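Local coordinates for putative S41 protease (Bacteroides fragilis NCTC 9343, PDB 3K50), which is a putative serine protease of peptidase family S41 that probably hydrolyses peptide bonds, although its function has not been established, at residues G222-D230 with N287-V295; E328-V336 with L344-Y352. All coordinates share one frame; numbering follows the deposited sequence.

Contact 1: residues G222-D230 with N287-V295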
# COMPACT_ATOMS: atom_id res chain seq x y z
N GLY A 222 17.43 -20.00 1.45
CA GLY A 222 16.57 -20.96 0.77
C GLY A 222 16.80 -21.13 -0.73
O GLY A 222 16.13 -21.92 -1.39
N GLY A 223 17.68 -20.33 -1.30
CA GLY A 223 18.01 -20.44 -2.69
C GLY A 223 16.98 -19.96 -3.67
O GLY A 223 16.93 -20.40 -4.82
N VAL A 224 16.17 -19.01 -3.24
CA VAL A 224 15.15 -18.43 -4.10
C VAL A 224 15.74 -17.96 -5.44
O VAL A 224 16.80 -17.32 -5.48
CB VAL A 224 14.46 -17.28 -3.31
CG1 VAL A 224 13.86 -16.30 -4.20
CG2 VAL A 224 13.49 -17.91 -2.32
N ASN A 225 15.08 -18.32 -6.52
CA ASN A 225 15.49 -17.93 -7.88
C ASN A 225 14.32 -17.32 -8.69
O ASN A 225 14.50 -16.97 -9.83
CB ASN A 225 16.13 -19.09 -8.66
CG ASN A 225 15.38 -20.38 -8.50
OD1 ASN A 225 14.14 -20.44 -8.71
ND2 ASN A 225 16.12 -21.46 -8.12
N GLU A 226 13.15 -17.19 -8.07
CA GLU A 226 12.02 -16.45 -8.66
C GLU A 226 11.40 -15.67 -7.50
O GLU A 226 11.61 -16.02 -6.34
CB GLU A 226 10.95 -17.35 -9.32
CG GLU A 226 11.40 -18.16 -10.52
CD GLU A 226 11.65 -17.41 -11.83
OE1 GLU A 226 11.17 -16.28 -12.08
OE2 GLU A 226 12.27 -18.05 -12.68
N PHE A 227 10.62 -14.64 -7.80
CA PHE A 227 10.08 -13.78 -6.72
C PHE A 227 8.71 -13.12 -7.06
O PHE A 227 8.48 -12.57 -8.15
CB PHE A 227 11.13 -12.72 -6.35
CG PHE A 227 10.97 -12.13 -4.98
CD1 PHE A 227 10.02 -11.14 -4.72
CD2 PHE A 227 11.81 -12.50 -3.95
CE1 PHE A 227 9.88 -10.59 -3.46
CE2 PHE A 227 11.69 -11.94 -2.70
CZ PHE A 227 10.73 -11.01 -2.44
N VAL A 228 7.80 -13.22 -6.10
CA VAL A 228 6.50 -12.59 -6.18
C VAL A 228 6.42 -11.56 -5.04
O VAL A 228 6.40 -11.92 -3.86
CB VAL A 228 5.38 -13.60 -6.04
CG1 VAL A 228 4.03 -12.90 -6.08
CG2 VAL A 228 5.49 -14.67 -7.12
N LEU A 229 6.47 -10.28 -5.40
CA LEU A 229 6.35 -9.16 -4.46
C LEU A 229 4.88 -8.66 -4.48
O LEU A 229 4.43 -8.07 -5.46
CB LEU A 229 7.32 -8.06 -4.86
CG LEU A 229 7.34 -6.74 -4.09
CD1 LEU A 229 7.88 -6.89 -2.72
CD2 LEU A 229 8.19 -5.67 -4.91
N ASP A 230 4.16 -8.89 -3.37
CA ASP A 230 2.75 -8.57 -3.27
C ASP A 230 2.58 -7.16 -2.67
O ASP A 230 2.74 -6.95 -1.47
CB ASP A 230 2.07 -9.70 -2.44
CG ASP A 230 0.57 -9.64 -2.44
OD1 ASP A 230 0.00 -8.60 -2.83
OD2 ASP A 230 -0.06 -10.66 -2.07
N ASN A 287 21.25 -9.70 -1.31
CA ASN A 287 20.82 -9.43 -2.67
C ASN A 287 20.50 -10.80 -3.28
O ASN A 287 21.30 -11.77 -3.10
CB ASN A 287 21.90 -8.73 -3.51
CG ASN A 287 21.56 -8.77 -4.98
OD1 ASN A 287 21.93 -9.71 -5.67
ND2 ASN A 287 20.75 -7.83 -5.43
N LEU A 288 19.40 -10.89 -4.03
CA LEU A 288 18.96 -12.21 -4.53
C LEU A 288 19.36 -12.50 -5.98
O LEU A 288 19.17 -13.62 -6.48
CB LEU A 288 17.44 -12.41 -4.30
CG LEU A 288 16.95 -12.34 -2.84
CD1 LEU A 288 15.44 -12.71 -2.78
CD2 LEU A 288 17.72 -13.22 -1.85
N ASN A 289 19.99 -11.52 -6.62
CA ASN A 289 20.45 -11.66 -7.97
C ASN A 289 19.39 -12.18 -8.89
O ASN A 289 19.64 -13.12 -9.65
CB ASN A 289 21.66 -12.57 -8.01
CG ASN A 289 22.37 -12.59 -9.36
OD1 ASN A 289 22.39 -11.64 -10.12
ND2 ASN A 289 22.93 -13.70 -9.66
N LEU A 290 18.20 -11.58 -8.87
CA LEU A 290 17.13 -12.03 -9.73
C LEU A 290 17.14 -11.32 -11.06
O LEU A 290 17.58 -10.19 -11.15
CB LEU A 290 15.77 -11.76 -9.06
CG LEU A 290 15.42 -12.40 -7.73
CD1 LEU A 290 14.39 -11.46 -7.08
CD2 LEU A 290 14.94 -13.87 -7.89
N SER A 291 16.54 -11.95 -12.07
CA SER A 291 16.40 -11.37 -13.44
C SER A 291 14.95 -10.97 -13.80
O SER A 291 14.73 -10.18 -14.71
CB SER A 291 16.94 -12.42 -14.45
OG SER A 291 16.18 -13.65 -14.34
N THR A 292 13.99 -11.54 -13.08
CA THR A 292 12.56 -11.33 -13.24
C THR A 292 11.92 -11.21 -11.85
O THR A 292 12.36 -11.86 -10.90
CB THR A 292 11.91 -12.53 -13.95
OG1 THR A 292 12.55 -12.73 -15.20
CG2 THR A 292 10.39 -12.28 -14.21
N VAL A 293 10.93 -10.33 -11.73
CA VAL A 293 10.14 -10.17 -10.50
C VAL A 293 8.65 -10.04 -10.93
O VAL A 293 8.36 -9.44 -11.94
CB VAL A 293 10.63 -9.03 -9.59
CG1 VAL A 293 10.57 -7.65 -10.33
CG2 VAL A 293 9.84 -9.00 -8.32
N TYR A 294 7.76 -10.73 -10.23
CA TYR A 294 6.29 -10.63 -10.43
C TYR A 294 5.81 -9.75 -9.27
O TYR A 294 6.12 -10.00 -8.08
CB TYR A 294 5.60 -12.00 -10.45
CG TYR A 294 6.12 -12.88 -11.56
CD1 TYR A 294 7.33 -13.55 -11.45
CD2 TYR A 294 5.43 -12.99 -12.78
CE1 TYR A 294 7.82 -14.34 -12.49
CE2 TYR A 294 5.94 -13.76 -13.83
CZ TYR A 294 7.15 -14.41 -13.68
OH TYR A 294 7.68 -15.17 -14.69
N VAL A 295 5.09 -8.68 -9.64
CA VAL A 295 4.58 -7.69 -8.70
C VAL A 295 3.05 -7.71 -8.79
O VAL A 295 2.47 -7.60 -9.88
CB VAL A 295 5.17 -6.28 -8.98
CG1 VAL A 295 4.60 -5.23 -7.96
CG2 VAL A 295 6.70 -6.32 -8.89
O HOH W 1 18.62 -16.08 -7.84
O HOH W 2 14.73 -14.44 -11.93
O HOH W 3 10.01 -16.32 -14.49
O HOH W 4 10.69 -14.01 -10.49
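Two neighbouring parallel strands of the mixed sheet in the ClpP/crotonase-like S41 domain, 226-230 and 292-295, meet here, their short axes 4.7 Å apart and 28° from parallel. Two bonds define the ladder: Tyr294 N donates to Phe227 O at 2.9 Å, nearly straight at 172°, and Leu229 N to Tyr294 O at 2.7 Å. The backbone of Tyr294 thus both donates and accepts, the pattern of a parallel bridge, here opposite Val228.

N-terminal to the direct pairing the chains stand further apart, and water bridges them. One water donates to Val224 O and Leu288 O; another donates to Asn225 O and accepts from Ser291 N. A third accepts from Phe227 N and donates to Thr292 O and to Glu226 OE1, carrying the ladder one step further back.

Phe227 packs against the loop 287-291. With its CG anti to the backbone N (chi1 -158°), the side chain reaches both leucines at about a right angle: Leu290 CD1 lies 3.6 Å from Phe227 CB, and Leu288 CD1 lies 3.8 Å from Phe227 CD2. Phe219 adds an edge-to-face ring, and Leu249 of helix 239-249 touches Phe227, Leu229 and Leu290, placing these side chains between the strands and that helix.

On the face bearing Val228 and Tyr294, helix 388-398 contributes Met397. Glu226 bends at chi2, bringing OE1 to the edge of the Tyr294 ring while OE2 pairs with Lys187. A water joins the two polar ends, 2.7 Å from Glu226 OE1 and 2.6 Å from Tyr294 OH.

Contact 2: residues E328-V336 with L344-Y352; sequences EYVATKPFV and LNLVVCNVY
Phe335 reaches along strand 344-352 with its ring. Its CG stands anti to the carbonyl carbon (chi1 -64°), and from there the CE1 edge meets Val348 CG1 at 3.8 Å, the methyl lying in the ring plane. Leu346 CB approaches the same ring obliquely, 4.1 Å from Phe335 CD1, while Trp18 and Val22 of helix 18-26 also touch the Phe335 side chain.

Val348 divides its two methyls between neighbours. CG2, held between the backbone N and the carbonyl carbon, meets Lys333 CB at 3.9 Å. Val330 and Val347 cross nearly at right angles, Val330 CG2 resting 3.6 Å from Val347 CG1. Ala331 CB packs against Val351 CG2 and Cys349 SG.

These strands are the arms of an antiparallel beta hairpin carrying a classic beta bulge; strand 342-352 belongs to an antiparallel sheet in which it also pairs with strand 258-263. At the bulge, Ala331 N donates to Cys349 O, while Ala331 O accepts from Val348 N at 2.9 Å, in the carbonyl plane, and only weakly from Cys349 N at 3.5 Å. Two residues therefore face one, the register moves by one, and the side chains of Thr332 and Val347 diverge. Beyond the bulge, Lys333 with Leu346 and Phe335 with Leu344 form reciprocal hydrogen-bonded pairs.

Near Tyr329 the direct ladder gives way to a bridging water that accepts from Val351 N and donates to Tyr329 O and Asn350 OD1. The asparagine side chain runs alongside Val330, its OD1 3.6 Å from Val330 CG1.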
# COMPACT_ATOMS: atom_id res chain seq x y z
N GLU A 328 0.32 7.68 -9.02
CA GLU A 328 1.03 8.74 -8.26
C GLU A 328 2.53 8.78 -8.69
O GLU A 328 3.34 8.13 -8.11
CB GLU A 328 0.82 8.56 -6.74
CG GLU A 328 1.30 9.72 -5.92
CD GLU A 328 0.88 9.54 -4.50
OE1 GLU A 328 -0.31 9.73 -4.23
OE2 GLU A 328 1.75 9.16 -3.67
N TYR A 329 2.88 9.56 -9.72
CA TYR A 329 4.21 9.49 -10.32
C TYR A 329 5.23 10.49 -9.75
O TYR A 329 6.30 10.66 -10.34
CB TYR A 329 4.10 9.67 -11.87
CG TYR A 329 3.45 10.94 -12.29
CD1 TYR A 329 2.07 11.03 -12.45
CD2 TYR A 329 4.20 12.09 -12.54
CE1 TYR A 329 1.47 12.19 -12.84
CE2 TYR A 329 3.58 13.31 -12.88
CZ TYR A 329 2.24 13.36 -13.05
OH TYR A 329 1.64 14.56 -13.43
N VAL A 330 4.84 11.20 -8.68
CA VAL A 330 5.67 12.20 -7.99
C VAL A 330 5.69 11.81 -6.51
O VAL A 330 4.87 10.97 -6.09
CB VAL A 330 5.15 13.63 -8.20
CG1 VAL A 330 5.48 14.14 -9.62
CG2 VAL A 330 3.65 13.69 -7.91
N ALA A 331 6.66 12.32 -5.75
CA ALA A 331 6.78 11.95 -4.35
C ALA A 331 6.33 13.08 -3.46
O ALA A 331 6.58 14.26 -3.77
CB ALA A 331 8.24 11.57 -4.03
N THR A 332 5.73 12.70 -2.33
CA THR A 332 5.35 13.64 -1.31
C THR A 332 6.31 13.57 -0.11
O THR A 332 7.02 12.55 0.08
CB THR A 332 3.94 13.36 -0.79
OG1 THR A 332 3.90 12.06 -0.20
CG2 THR A 332 2.85 13.48 -1.97
N LYS A 333 6.37 14.65 0.65
CA LYS A 333 7.08 14.65 1.94
C LYS A 333 6.11 15.28 2.96
O LYS A 333 5.28 16.10 2.60
CB LYS A 333 8.41 15.40 1.86
CG LYS A 333 9.60 14.60 2.39
CD LYS A 333 10.71 14.51 1.32
CE LYS A 333 11.72 13.39 1.56
NZ LYS A 333 12.37 12.98 0.26
N PRO A 334 6.16 14.82 4.21
CA PRO A 334 5.34 15.42 5.27
C PRO A 334 5.88 16.73 5.87
O PRO A 334 7.08 16.86 6.10
CB PRO A 334 5.34 14.36 6.35
CG PRO A 334 6.59 13.59 6.14
CD PRO A 334 6.91 13.63 4.69
N PHE A 335 4.97 17.68 6.09
CA PHE A 335 5.28 18.93 6.76
C PHE A 335 4.21 19.03 7.85
O PHE A 335 3.02 18.94 7.57
CB PHE A 335 5.23 20.11 5.79
CG PHE A 335 6.26 20.04 4.71
CD1 PHE A 335 6.02 19.36 3.53
CD2 PHE A 335 7.50 20.64 4.89
CE1 PHE A 335 7.00 19.31 2.52
CE2 PHE A 335 8.49 20.56 3.92
CZ PHE A 335 8.24 19.84 2.74
N VAL A 336 4.64 19.17 9.10
CA VAL A 336 3.72 19.26 10.25
C VAL A 336 3.44 20.70 10.59
O VAL A 336 4.38 21.50 10.67
CB VAL A 336 4.32 18.56 11.49
CG1 VAL A 336 3.28 18.42 12.58
CG2 VAL A 336 4.81 17.18 11.12
N LEU A 344 0.67 18.07 6.35
CA LEU A 344 0.56 18.36 4.91
C LEU A 344 1.54 17.44 4.20
O LEU A 344 2.75 17.60 4.38
CB LEU A 344 0.95 19.79 4.60
CG LEU A 344 1.10 20.21 3.10
CD1 LEU A 344 -0.19 19.84 2.34
CD2 LEU A 344 1.40 21.70 2.95
N ASN A 345 1.01 16.43 3.51
CA ASN A 345 1.80 15.52 2.69
C ASN A 345 1.82 16.18 1.32
O ASN A 345 0.83 16.14 0.59
CB ASN A 345 1.20 14.13 2.67
CG ASN A 345 1.41 13.38 3.99
OD1 ASN A 345 0.47 13.13 4.76
ND2 ASN A 345 2.65 13.09 4.29
N LEU A 346 2.92 16.89 1.04
CA LEU A 346 3.04 17.72 -0.17
C LEU A 346 3.94 17.16 -1.27
O LEU A 346 5.00 16.65 -0.98
CB LEU A 346 3.58 19.06 0.27
CG LEU A 346 3.73 20.19 -0.76
CD1 LEU A 346 2.38 20.69 -1.17
CD2 LEU A 346 4.58 21.34 -0.08
N VAL A 347 3.50 17.24 -2.53
CA VAL A 347 4.37 16.86 -3.65
C VAL A 347 5.59 17.78 -3.62
O VAL A 347 5.46 19.00 -3.73
CB VAL A 347 3.67 16.97 -5.03
CG1 VAL A 347 4.64 16.70 -6.17
CG2 VAL A 347 2.52 16.02 -5.11
N VAL A 348 6.77 17.19 -3.51
CA VAL A 348 8.04 17.92 -3.47
C VAL A 348 8.99 17.61 -4.67
O VAL A 348 9.71 18.50 -5.15
CB VAL A 348 8.80 17.68 -2.12
CG1 VAL A 348 7.99 18.33 -0.98
CG2 VAL A 348 9.11 16.19 -1.90
N CYS A 349 8.95 16.39 -5.20
CA CYS A 349 9.84 16.06 -6.32
C CYS A 349 9.34 15.04 -7.29
O CYS A 349 8.50 14.22 -6.99
CB CYS A 349 11.19 15.55 -5.84
SG CYS A 349 11.25 14.02 -4.86
N ASN A 350 9.88 15.16 -8.50
CA ASN A 350 9.80 14.13 -9.52
C ASN A 350 10.72 12.99 -9.13
O ASN A 350 11.73 13.19 -8.38
CB ASN A 350 10.24 14.69 -10.88
CG ASN A 350 9.19 15.49 -11.53
OD1 ASN A 350 8.15 14.97 -11.92
ND2 ASN A 350 9.43 16.73 -11.65
N VAL A 351 10.36 11.78 -9.52
CA VAL A 351 11.17 10.58 -9.24
C VAL A 351 11.38 9.80 -10.56
O VAL A 351 10.57 8.96 -10.95
CB VAL A 351 10.51 9.69 -8.18
CG1 VAL A 351 11.45 8.52 -7.81
CG2 VAL A 351 10.17 10.48 -7.00
N TYR A 352 12.42 10.16 -11.32
CA TYR A 352 12.68 9.49 -12.60
C TYR A 352 13.48 8.23 -12.40
O TYR A 352 14.29 8.16 -11.49
CB TYR A 352 13.46 10.39 -13.52
CG TYR A 352 12.79 11.80 -13.73
CD1 TYR A 352 11.50 11.92 -14.26
CD2 TYR A 352 13.44 12.95 -13.40
CE1 TYR A 352 10.88 13.15 -14.46
CE2 TYR A 352 12.82 14.23 -13.62
CZ TYR A 352 11.56 14.30 -14.16
OH TYR A 352 10.91 15.50 -14.36
O HOH W 5 8.25 12.08 -11.39

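In the fold
Read from the N terminus, the two contacts follow one another within the S41 peptidase region: contact 1 closes before contact 2 opens, so they neither nest nor cross. Contact 1 closes a 56-residue excursion that contains helix 239-249 and strands 258-263 and 273-276, and ties two adjacent strands inside the mixed sheet. Contact 2 closes a short hairpin connection, residues 337-341, in a separate antiparallel sheet. The centres of contact 1 and contact 2 are about 29 Å apart, and the nearest atoms of contact 1 and contact 2 about 13 Å apart. The excursion nevertheless relates them: strand 258-263 pairs with strand 342-352, and helix 239-249 touches side chains of both contacts.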